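Long-range contact in 2,3-bisphosphoglycerate-independent phosphoglycerate mutase (Pyrococcus horikoshii, PDB 2ZKT), which probably interconverts 2-phosphoglycerate and 3-phosphoglycerate in glycolysis, as a metal-binding mutase that needs no 2,3-bisphosphoglycerate: residues 237-245 with 397-408. Residues are numbered along the deposited sequence; the frame is centred on the assembly and turned at random.
Sequences KFTEQWKVK and VPIMMDLMNRSE
Trp242 and Arg406, the closest backbone pair at 7.0 Å between CA atoms, mark where the short helix 238-242 and the chain leaving helix 397-403 come together. The two helix axes come no closer than 12.8 Å and cross at -50°, a distance spanned by large side chains. Both helices end in Schellman motifs, with Lys243 and Asn405 at positive phi.

Trp242 lies across Val397, Pro398 and Met401. Met401 CG makes a CH-pi contact over the six-membered ring, 3.4 Å from Trp242 CE3, and a bend at chi2 (-65°) carries Met401 SD obliquely beside the five-membered ring in a Met-aromatic contact. Val397 CG1 approaches the indole obliquely, 3.6 Å from Trp242 NE1, while Pro398 touches the far end of the ring. Without the indole, as with an alanine here, Met401 would probably lose both aromatic contacts and a gap open beside Val397 and Pro398. Phe238, its CG anti to the backbone N (chi1 -166°), reaches Val397 CG1 through CE1 and Met401 CE through CZ (3.8 Å).

Val244 CG1 packs on Arg406 CD, and one water links Lys243 O to Arg406 NH1. Farther out, Lys243 NZ forms a salt bridge with Glu408 OE2 at 3.1 Å, meeting it from above the carboxylate plane.

Arg406 NE is held by Arg5 O. Phe238 meets the rings of Phe264 and Phe296, and Met401 also touches Phe296. The contact joins helix 238-242, just before strand 246-249, to the last helix, whose side chains rest on strands 296-301, 339-344 and 361-366 of the mixed sheet at the core of the alkaline-phosphatase-like metalloenzyme fold.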
ATOM      1  N   LYS B 237      -7.744 -24.730 -28.933  1.00 57.25           N
ATOM      2  CA  LYS B 237      -7.539 -23.364 -28.470  1.00 55.78           C
ATOM      3  C   LYS B 237      -8.526 -22.983 -27.350  1.00 53.70           C
ATOM      4  O   LYS B 237      -9.567 -23.631 -27.159  1.00 50.71           O
ATOM      5  CB  LYS B 237      -7.655 -22.394 -29.657  1.00 56.76           C
ATOM      6  CG  LYS B 237      -7.057 -22.960 -30.955  1.00 60.82           C
ATOM      7  CD  LYS B 237      -6.545 -21.871 -31.898  1.00 64.66           C
ATOM      8  CE  LYS B 237      -5.182 -21.341 -31.446  1.00 66.35           C
ATOM      9  NZ  LYS B 237      -4.635 -20.281 -32.354  1.00 67.40           N
ATOM     10  N   PHE B 238      -8.167 -21.936 -26.605  1.00 50.78           N
ATOM     11  CA  PHE B 238      -8.972 -21.427 -25.492  1.00 50.92           C
ATOM     12  C   PHE B 238     -10.405 -21.120 -25.960  1.00 50.81           C
ATOM     13  O   PHE B 238     -11.386 -21.610 -25.386  1.00 50.35           O
ATOM     14  CB  PHE B 238      -8.317 -20.145 -24.945  1.00 50.15           C
ATOM     15  CG  PHE B 238      -8.842 -19.702 -23.601  1.00 49.19           C
ATOM     16  CD1 PHE B 238      -8.277 -20.193 -22.422  1.00 49.50           C
ATOM     17  CD2 PHE B 238      -9.874 -18.766 -23.517  1.00 48.32           C
ATOM     18  CE1 PHE B 238      -8.724 -19.761 -21.174  1.00 48.07           C
ATOM     19  CE2 PHE B 238     -10.339 -18.321 -22.274  1.00 46.57           C
ATOM     20  CZ  PHE B 238      -9.757 -18.821 -21.094  1.00 46.19           C
ATOM     21  N   THR B 239     -10.499 -20.305 -27.016  1.00 51.20           N
ATOM     22  CA  THR B 239     -11.777 -19.888 -27.604  1.00 50.47           C
ATOM     23  C   THR B 239     -12.724 -21.047 -27.882  1.00 51.17           C
ATOM     24  O   THR B 239     -13.907 -20.986 -27.525  1.00 50.52           O
ATOM     25  CB  THR B 239     -11.554 -19.120 -28.935  1.00 49.37           C
ATOM     26  OG1 THR B 239     -10.623 -19.853 -29.753  1.00 50.34           O
ATOM     27  CG2 THR B 239     -11.010 -17.705 -28.670  1.00 48.44           C
ATOM     28  N   GLU B 240     -12.220 -22.110 -28.514  1.00 52.53           N
ATOM     29  CA  GLU B 240     -13.086 -23.245 -28.821  1.00 55.42           C
ATOM     30  C   GLU B 240     -13.334 -24.112 -27.596  1.00 53.17           C
ATOM     31  O   GLU B 240     -14.449 -24.604 -27.384  1.00 52.53           O
ATOM     32  CB  GLU B 240     -12.504 -24.091 -29.971  1.00 54.84           C
ATOM     33  CG  GLU B 240     -11.135 -24.695 -29.716  1.00 60.07           C
ATOM     34  CD  GLU B 240     -10.643 -25.532 -30.898  1.00 62.35           C
ATOM     35  OE1 GLU B 240     -11.363 -26.486 -31.287  1.00 70.01           O
ATOM     36  OE2 GLU B 240      -9.542 -25.239 -31.435  1.00 69.09           O
ATOM     37  N   GLN B 241     -12.301 -24.278 -26.774  1.00 53.24           N
ATOM     38  CA  GLN B 241     -12.417 -25.099 -25.571  1.00 53.04           C
ATOM     39  C   GLN B 241     -13.591 -24.633 -24.695  1.00 50.77           C
ATOM     40  O   GLN B 241     -14.430 -25.436 -24.282  1.00 49.92           O
ATOM     41  CB  GLN B 241     -11.101 -25.037 -24.786  1.00 53.05           C
ATOM     42  CG  GLN B 241     -11.059 -25.894 -23.535  1.00 55.35           C
ATOM     43  CD  GLN B 241      -9.711 -25.799 -22.824  1.00 57.69           C
ATOM     44  OE1 GLN B 241      -9.535 -26.334 -21.723  1.00 65.14           O
ATOM     45  NE2 GLN B 241      -8.750 -25.116 -23.453  1.00 59.34           N
ATOM     46  N   TRP B 242     -13.658 -23.327 -24.446  1.00 50.29           N
ATOM     47  CA  TRP B 242     -14.708 -22.757 -23.604  1.00 48.84           C
ATOM     48  C   TRP B 242     -15.833 -22.063 -24.380  1.00 49.52           C
ATOM     49  O   TRP B 242     -16.785 -21.557 -23.777  1.00 49.19           O
ATOM     50  CB  TRP B 242     -14.081 -21.770 -22.600  1.00 47.53           C
ATOM     51  CG  TRP B 242     -12.994 -22.394 -21.748  1.00 47.04           C
ATOM     52  CD1 TRP B 242     -11.635 -22.274 -21.917  1.00 45.16           C
ATOM     53  CD2 TRP B 242     -13.180 -23.264 -20.613  1.00 44.70           C
ATOM     54  NE1 TRP B 242     -10.968 -23.013 -20.962  1.00 45.14           N
ATOM     55  CE2 TRP B 242     -11.890 -23.630 -20.149  1.00 44.50           C
ATOM     56  CE3 TRP B 242     -14.312 -23.767 -19.946  1.00 46.80           C
ATOM     57  CZ2 TRP B 242     -11.697 -24.482 -19.040  1.00 46.66           C
ATOM     58  CZ3 TRP B 242     -14.126 -24.613 -18.843  1.00 44.25           C
ATOM     59  CH2 TRP B 242     -12.824 -24.959 -18.403  1.00 44.66           C
ATOM     60  N   LYS B 243     -15.719 -22.033 -25.711  1.00 50.21           N
ATOM     61  CA  LYS B 243     -16.744 -21.412 -26.569  1.00 50.44           C
ATOM     62  C   LYS B 243     -16.979 -19.948 -26.190  1.00 50.52           C
ATOM     63  O   LYS B 243     -18.100 -19.542 -25.854  1.00 50.86           O
ATOM     64  CB  LYS B 243     -18.061 -22.188 -26.464  1.00 50.78           C
ATOM     65  CG  LYS B 243     -17.906 -23.684 -26.738  1.00 55.56           C
ATOM     66  CD  LYS B 243     -19.208 -24.428 -26.491  1.00 62.29           C
ATOM     67  CE  LYS B 243     -19.041 -25.924 -26.721  1.00 65.26           C
ATOM     68  NZ  LYS B 243     -20.301 -26.668 -26.440  1.00 69.76           N
ATOM     69  N   VAL B 244     -15.911 -19.159 -26.265  1.00 49.45           N
ATOM     70  CA  VAL B 244     -15.977 -17.748 -25.923  1.00 48.91           C
ATOM     71  C   VAL B 244     -15.080 -16.923 -26.850  1.00 49.38           C
ATOM     72  O   VAL B 244     -14.221 -17.472 -27.571  1.00 50.32           O
ATOM     73  CB  VAL B 244     -15.470 -17.504 -24.465  1.00 49.02           C
ATOM     74  CG1 VAL B 244     -16.334 -18.266 -23.458  1.00 51.65           C
ATOM     75  CG2 VAL B 244     -13.999 -17.929 -24.354  1.00 43.66           C
ATOM     76  N   LYS B 245     -15.302 -15.604 -26.838  1.00 48.01           N
ATOM     77  CA  LYS B 245     -14.462 -14.686 -27.602  1.00 50.26           C
ATOM     78  C   LYS B 245     -13.514 -14.217 -26.505  1.00 49.76           C
ATOM     79  O   LYS B 245     -13.972 -13.797 -25.429  1.00 49.45           O
ATOM     80  CB  LYS B 245     -15.265 -13.492 -28.150  1.00 49.51           C
ATOM     81  CG  LYS B 245     -16.261 -13.864 -29.243  1.00 52.26           C
ATOM     82  CD  LYS B 245     -17.089 -12.657 -29.675  1.00 52.80           C
ATOM     83  CE  LYS B 245     -18.099 -13.044 -30.754  1.00 61.38           C
ATOM     84  NZ  LYS B 245     -18.949 -11.885 -31.180  1.00 68.45           N
ATOM     85  N   VAL B 397      -8.865 -20.915 -14.515  1.00 40.34           N
ATOM     86  CA  VAL B 397      -9.818 -20.664 -15.584  1.00 39.54           C
ATOM     87  C   VAL B 397     -11.079 -21.522 -15.408  1.00 39.81           C
ATOM     88  O   VAL B 397     -12.203 -21.009 -15.503  1.00 40.26           O
ATOM     89  CB  VAL B 397      -9.157 -20.902 -16.977  1.00 40.51           C
ATOM     90  CG1 VAL B 397     -10.224 -20.963 -18.080  1.00 35.97           C
ATOM     91  CG2 VAL B 397      -8.162 -19.757 -17.265  1.00 38.34           C
ATOM     92  N   PRO B 398     -10.914 -22.833 -15.135  1.00 40.23           N
ATOM     93  CA  PRO B 398     -12.101 -23.688 -14.952  1.00 39.42           C
ATOM     94  C   PRO B 398     -13.022 -23.147 -13.856  1.00 39.81           C
ATOM     95  O   PRO B 398     -14.251 -23.125 -14.009  1.00 39.41           O
ATOM     96  CB  PRO B 398     -11.500 -25.043 -14.581  1.00 37.19           C
ATOM     97  CG  PRO B 398     -10.229 -25.068 -15.392  1.00 40.47           C
ATOM     98  CD  PRO B 398      -9.677 -23.653 -15.163  1.00 39.09           C
ATOM     99  N   ILE B 399     -12.428 -22.716 -12.739  1.00 38.91           N
ATOM    100  CA  ILE B 399     -13.239 -22.172 -11.650  1.00 37.05           C
ATOM    101  C   ILE B 399     -13.900 -20.851 -12.097  1.00 38.14           C
ATOM    102  O   ILE B 399     -15.038 -20.555 -11.714  1.00 37.92           O
ATOM    103  CB  ILE B 399     -12.370 -21.943 -10.377  1.00 36.99           C
ATOM    104  CG1 ILE B 399     -12.030 -23.299  -9.744  1.00 35.82           C
ATOM    105  CG2 ILE B 399     -13.091 -21.044  -9.378  1.00 31.42           C
ATOM    106  CD1 ILE B 399     -10.999 -23.195  -8.611  1.00 32.24           C
ATOM    107  N   MET B 400     -13.186 -20.057 -12.901  1.00 39.28           N
ATOM    108  CA  MET B 400     -13.756 -18.796 -13.382  1.00 41.33           C
ATOM    109  C   MET B 400     -14.884 -19.114 -14.342  1.00 40.76           C
ATOM    110  O   MET B 400     -15.958 -18.514 -14.269  1.00 43.43           O
ATOM    111  CB  MET B 400     -12.720 -17.948 -14.124  1.00 41.05           C
ATOM    112  CG  MET B 400     -11.794 -17.183 -13.239  1.00 41.71           C
ATOM    113  SD  MET B 400     -10.589 -16.280 -14.204  1.00 44.34           S
ATOM    114  CE  MET B 400     -11.480 -14.740 -14.509  1.00 43.30           C
ATOM    115  N   MET B 401     -14.633 -20.063 -15.244  1.00 40.79           N
ATOM    116  CA  MET B 401     -15.630 -20.449 -16.236  1.00 40.65           C
ATOM    117  C   MET B 401     -16.882 -20.996 -15.572  1.00 39.90           C
ATOM    118  O   MET B 401     -17.993 -20.761 -16.050  1.00 40.94           O
ATOM    119  CB  MET B 401     -15.044 -21.474 -17.222  1.00 38.56           C
ATOM    120  CG  MET B 401     -14.071 -20.865 -18.248  1.00 40.52           C
ATOM    121  SD  MET B 401     -14.872 -19.682 -19.376  1.00 44.62           S
ATOM    122  CE  MET B 401     -13.448 -18.779 -20.043  1.00 35.44           C
ATOM    123  N   ASP B 402     -16.706 -21.700 -14.454  1.00 40.73           N
ATOM    124  CA  ASP B 402     -17.854 -22.256 -13.739  1.00 41.45           C
ATOM    125  C   ASP B 402     -18.667 -21.139 -13.072  1.00 42.18           C
ATOM    126  O   ASP B 402     -19.894 -21.146 -13.071  1.00 42.32           O
ATOM    127  CB  ASP B 402     -17.363 -23.278 -12.696  1.00 39.36           C
ATOM    128  CG  ASP B 402     -18.552 -23.982 -12.031  1.00 42.90           C
ATOM    129  OD1 ASP B 402     -19.364 -24.565 -12.753  1.00 41.70           O
ATOM    130  OD2 ASP B 402     -18.639 -23.976 -10.806  1.00 41.23           O
ATOM    131  N   LEU B 403     -17.943 -20.162 -12.468  1.00 41.50           N
ATOM    132  CA  LEU B 403     -18.647 -19.034 -11.865  1.00 41.55           C
ATOM    133  C   LEU B 403     -19.374 -18.210 -12.938  1.00 43.11           C
ATOM    134  O   LEU B 403     -20.368 -17.533 -12.691  1.00 42.61           O
ATOM    135  CB  LEU B 403     -17.630 -18.131 -11.162  1.00 39.73           C
ATOM    136  CG  LEU B 403     -17.090 -18.723  -9.846  1.00 42.94           C
ATOM    137  CD1 LEU B 403     -15.798 -18.036  -9.404  1.00 38.30           C
ATOM    138  CD2 LEU B 403     -18.068 -18.577  -8.671  1.00 40.87           C
ATOM    139  N   MET B 404     -18.793 -18.259 -14.167  1.00 43.57           N
ATOM    140  CA  MET B 404     -19.387 -17.553 -15.309  1.00 43.66           C
ATOM    141  C   MET B 404     -20.514 -18.377 -15.959  1.00 44.55           C
ATOM    142  O   MET B 404     -21.112 -17.973 -16.946  1.00 47.58           O
ATOM    143  CB  MET B 404     -18.284 -17.315 -16.358  1.00 42.55           C
ATOM    144  CG  MET B 404     -17.289 -16.193 -16.007  1.00 44.05           C
ATOM    145  SD  MET B 404     -15.670 -16.422 -16.784  1.00 43.54           S
ATOM    146  CE  MET B 404     -16.066 -15.905 -18.466  1.00 47.35           C
ATOM    147  N   ASN B 405     -20.797 -19.549 -15.385  1.00 43.80           N
ATOM    148  CA  ASN B 405     -21.840 -20.446 -15.893  1.00 44.45           C
ATOM    149  C   ASN B 405     -21.564 -20.890 -17.331  1.00 44.80           C
ATOM    150  O   ASN B 405     -22.487 -21.072 -18.126  1.00 45.67           O
ATOM    151  CB  ASN B 405     -23.222 -19.768 -15.812  1.00 43.84           C
ATOM    152  CG  ASN B 405     -23.665 -19.528 -14.376  1.00 46.54           C
ATOM    153  OD1 ASN B 405     -23.457 -20.378 -13.500  1.00 44.99           O
ATOM    154  ND2 ASN B 405     -24.285 -18.377 -14.125  1.00 43.97           N
ATOM    155  N   ARG B 406     -20.285 -21.062 -17.656  1.00 45.39           N
ATOM    156  CA  ARG B 406     -19.882 -21.482 -18.989  1.00 46.17           C
ATOM    157  C   ARG B 406     -19.245 -22.867 -18.960  1.00 47.57           C
ATOM    158  O   ARG B 406     -18.607 -23.288 -19.925  1.00 49.07           O
ATOM    159  CB  ARG B 406     -18.902 -20.460 -19.587  1.00 45.58           C
ATOM    160  CG  ARG B 406     -19.551 -19.106 -19.893  1.00 43.39           C
ATOM    161  CD  ARG B 406     -18.528 -18.077 -20.393  1.00 45.69           C
ATOM    162  NE  ARG B 406     -19.144 -16.755 -20.532  1.00 46.21           N
ATOM    163  CZ  ARG B 406     -19.914 -16.385 -21.555  1.00 44.85           C
ATOM    164  NH1 ARG B 406     -20.153 -17.230 -22.554  1.00 39.70           N
ATOM    165  NH2 ARG B 406     -20.479 -15.179 -21.551  1.00 43.82           N
ATOM    166  N   SER B 407     -19.435 -23.579 -17.848  1.00 48.61           N
ATOM    167  CA  SER B 407     -18.885 -24.925 -17.690  1.00 49.35           C
ATOM    168  C   SER B 407     -19.876 -26.025 -18.095  1.00 50.80           C
ATOM    169  O   SER B 407     -21.088 -25.927 -17.845  1.00 50.76           O
ATOM    170  CB  SER B 407     -18.473 -25.153 -16.237  1.00 48.91           C
ATOM    171  OG  SER B 407     -19.588 -24.968 -15.373  1.00 50.80           O
ATOM    172  N   GLU B 408     -19.345 -27.082 -18.709  1.00 53.43           N
ATOM    173  CA  GLU B 408     -20.157 -28.216 -19.134  1.00 55.58           C
ATOM    174  C   GLU B 408     -19.831 -29.414 -18.243  1.00 54.50           C
ATOM    175  O   GLU B 408     -18.662 -29.697 -17.964  1.00 53.09           O
ATOM    176  CB  GLU B 408     -19.872 -28.554 -20.606  1.00 55.55           C
ATOM    177  CG  GLU B 408     -20.365 -27.494 -21.583  1.00 59.30           C
ATOM    178  CD  GLU B 408     -20.033 -27.830 -23.027  1.00 62.19           C
ATOM    179  OE1 GLU B 408     -18.832 -27.830 -23.388  1.00 74.37           O
ATOM    180  OE2 GLU B 408     -20.978 -28.099 -23.804  1.00 72.61           O
TER
HETATM  181  O   HOH W   1     -19.383 -19.833 -23.387  1.00 43.97           O